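Local structure of glutamate racemase (Bacillus anthracis, 2DWU) at residues Ile27-Lys32 with Thr215-Ser220. The protein belongs to the Asp/Glu/hydantoin racemase family and is a two-subunit glutamate racemase whose chain is built on two parallel beta sheets flanked by helices. Numbering follows the deposited sequence.
Sequences IRQLPK and TAIELS
Leu30 packs against Leu219 and Ser220, and Gln29 against Ala216 and Ile217, where the end of helix 20-29, with Leu30 just beyond it, meets helix 211-226. In this two-sheet alpha/beta fold helix 20-29 follows strand 9-14 of the six-stranded parallel sheet, while helix 211-226 leads from strand 207-210 of the four-stranded sheet towards strand 238-241 of the larger one. Leu30, the first residue to leave helical geometry, supplies the apolar half. Its CD1 lies 3.8 Å from Leu219 CD2, the leucine side chains meeting at a slant. The other methyl, Leu30 CD2, rests 3.8 Å from Ser220 CB. CG of Leu30 is anti to the carbonyl carbon (chi1 -77°), beside the backbone N.

The Gln29 side chain runs out straight from CG (chi2 -174°), and its amide lies against Ala216 and Ile217. Ala216 CB sits 3.6 Å from Gln29 NE2. Ile217 CB is 3.5 Å from Gln29 OE1. These are van der Waals contacts; NE2 hydrogen-bonds to Glu25 OE1 and to Glu213 O, the latter tying it to helix 211-226 just ahead of the contact.

No direct hydrogen bond joins the two segments, but a water bridges them. It donates to Gln29 O at 2.8 Å, thereby serving a carbonyl at the helix end. The same water is hydrogen-bonded at 2.6 Å to Ser220 OG, which also bonds Arg105 NH1 of the second subunit.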
loop_
_atom_site.group_PDB
_atom_site.type_symbol
_atom_site.label_atom_id
_atom_site.label_comp_id
_atom_site.label_asym_id
_atom_site.label_seq_id
_atom_site.Cartn_x
_atom_site.Cartn_y
_atom_site.Cartn_z
ATOM N N ILE B 27 14.809 -3.061 1.407
ATOM C CA ILE B 27 15.782 -3.657 0.476
ATOM C C ILE B 27 15.077 -4.537 -0.574
ATOM O O ILE B 27 15.442 -4.537 -1.772
ATOM C CB ILE B 27 16.839 -4.467 1.276
ATOM C CG1 ILE B 27 17.743 -3.469 2.007
ATOM C CG2 ILE B 27 17.632 -5.434 0.339
ATOM C CD1 ILE B 27 18.653 -4.106 3.037
ATOM N N ARG B 28 14.045 -5.268 -0.151
ATOM C CA ARG B 28 13.308 -6.130 -1.063
ATOM C C ARG B 28 12.395 -5.389 -2.041
ATOM O O ARG B 28 12.386 -5.677 -3.238
ATOM C CB ARG B 28 12.477 -7.139 -0.263
ATOM C CG ARG B 28 11.798 -8.213 -1.118
ATOM C CD ARG B 28 11.032 -9.206 -0.237
ATOM N NE ARG B 28 9.846 -8.624 0.386
ATOM C CZ ARG B 28 8.704 -8.413 -0.270
ATOM N NH1 ARG B 28 8.607 -8.742 -1.551
ATOM N NH2 ARG B 28 7.672 -7.873 0.360
ATOM N N GLN B 29 11.600 -4.445 -1.537
ATOM C CA GLN B 29 10.641 -3.743 -2.382
ATOM C C GLN B 29 11.179 -2.501 -3.113
ATOM O O GLN B 29 10.587 -2.045 -4.079
ATOM C CB GLN B 29 9.430 -3.344 -1.525
ATOM C CG GLN B 29 8.702 -4.519 -0.902
ATOM C CD GLN B 29 7.434 -4.063 -0.205
ATOM O OE1 GLN B 29 6.645 -3.321 -0.789
ATOM N NE2 GLN B 29 7.242 -4.484 1.049
ATOM N N LEU B 30 12.307 -1.967 -2.657
ATOM C CA LEU B 30 12.942 -0.799 -3.292
ATOM C C LEU B 30 14.418 -1.172 -3.453
ATOM O O LEU B 30 15.311 -0.553 -2.849
ATOM C CB LEU B 30 12.785 0.422 -2.398
ATOM C CG LEU B 30 11.375 1.046 -2.452
ATOM C CD1 LEU B 30 11.182 1.964 -1.268
ATOM C CD2 LEU B 30 11.192 1.808 -3.757
ATOM N N PRO B 31 14.683 -2.182 -4.275
ATOM C CA PRO B 31 16.056 -2.648 -4.486
ATOM C C PRO B 31 17.043 -1.694 -5.096
ATOM O O PRO B 31 18.225 -2.024 -5.135
ATOM C CB PRO B 31 15.882 -3.915 -5.323
ATOM C CG PRO B 31 14.653 -3.595 -6.153
ATOM C CD PRO B 31 13.731 -2.864 -5.165
ATOM N N LYS B 32 16.611 -0.539 -5.582
ATOM C CA LYS B 32 17.580 0.421 -6.125
ATOM C C LYS B 32 17.963 1.507 -5.113
ATOM O O LYS B 32 18.854 2.309 -5.375
ATOM C CB LYS B 32 17.041 1.093 -7.389
ATOM C CG LYS B 32 16.632 0.102 -8.452
ATOM C CD LYS B 32 16.191 0.792 -9.697
ATOM C CE LYS B 32 15.614 -0.195 -10.690
ATOM N NZ LYS B 32 15.254 0.512 -11.972
ATOM N N THR B 215 5.340 -0.538 5.516
ATOM C CA THR B 215 6.099 0.709 5.529
ATOM C C THR B 215 6.942 0.817 4.277
ATOM O O THR B 215 7.112 1.919 3.739
ATOM C CB THR B 215 6.976 0.816 6.777
ATOM O OG1 THR B 215 6.116 0.827 7.923
ATOM C CG2 THR B 215 7.772 2.145 6.797
ATOM N N ALA B 216 7.444 -0.306 3.792
ATOM C CA ALA B 216 8.233 -0.226 2.575
ATOM C C ALA B 216 7.376 0.192 1.377
ATOM O O ALA B 216 7.803 1.007 0.548
ATOM C CB ALA B 216 8.951 -1.589 2.291
ATOM N N ILE B 217 6.146 -0.317 1.280
ATOM C CA ILE B 217 5.333 0.082 0.151
ATOM C C ILE B 217 4.885 1.545 0.324
ATOM O O ILE B 217 4.767 2.269 -0.651
ATOM C CB ILE B 217 4.156 -0.906 -0.099
ATOM C CG1 ILE B 217 3.494 -0.561 -1.431
ATOM C CG2 ILE B 217 3.175 -0.922 1.077
ATOM C CD1 ILE B 217 2.614 -1.679 -1.962
ATOM N N GLU B 218 4.689 2.001 1.566
ATOM C CA GLU B 218 4.324 3.395 1.792
ATOM C C GLU B 218 5.475 4.303 1.343
ATOM O O GLU B 218 5.272 5.312 0.675
ATOM C CB GLU B 218 4.013 3.639 3.277
ATOM C CG GLU B 218 3.561 5.070 3.561
ATOM C CD GLU B 218 2.142 5.203 4.143
ATOM O OE1 GLU B 218 1.279 4.298 4.012
ATOM O OE2 GLU B 218 1.896 6.276 4.733
ATOM N N LEU B 219 6.699 3.938 1.714
ATOM C CA LEU B 219 7.874 4.705 1.286
ATOM C C LEU B 219 7.957 4.716 -0.255
ATOM O O LEU B 219 8.187 5.770 -0.867
ATOM C CB LEU B 219 9.149 4.063 1.866
ATOM C CG LEU B 219 10.472 4.689 1.413
ATOM C CD1 LEU B 219 10.560 6.148 1.877
ATOM C CD2 LEU B 219 11.621 3.865 1.965
ATOM N N SER B 220 7.768 3.547 -0.874
ATOM C CA SER B 220 7.809 3.449 -2.335
ATOM C C SER B 220 6.803 4.437 -2.980
ATOM O O SER B 220 7.135 5.185 -3.910
ATOM C CB SER B 220 7.527 1.983 -2.763
ATOM O OG SER B 220 7.511 1.867 -4.187
HETATM O O HOH W 1 8.180 -0.667 -4.563
#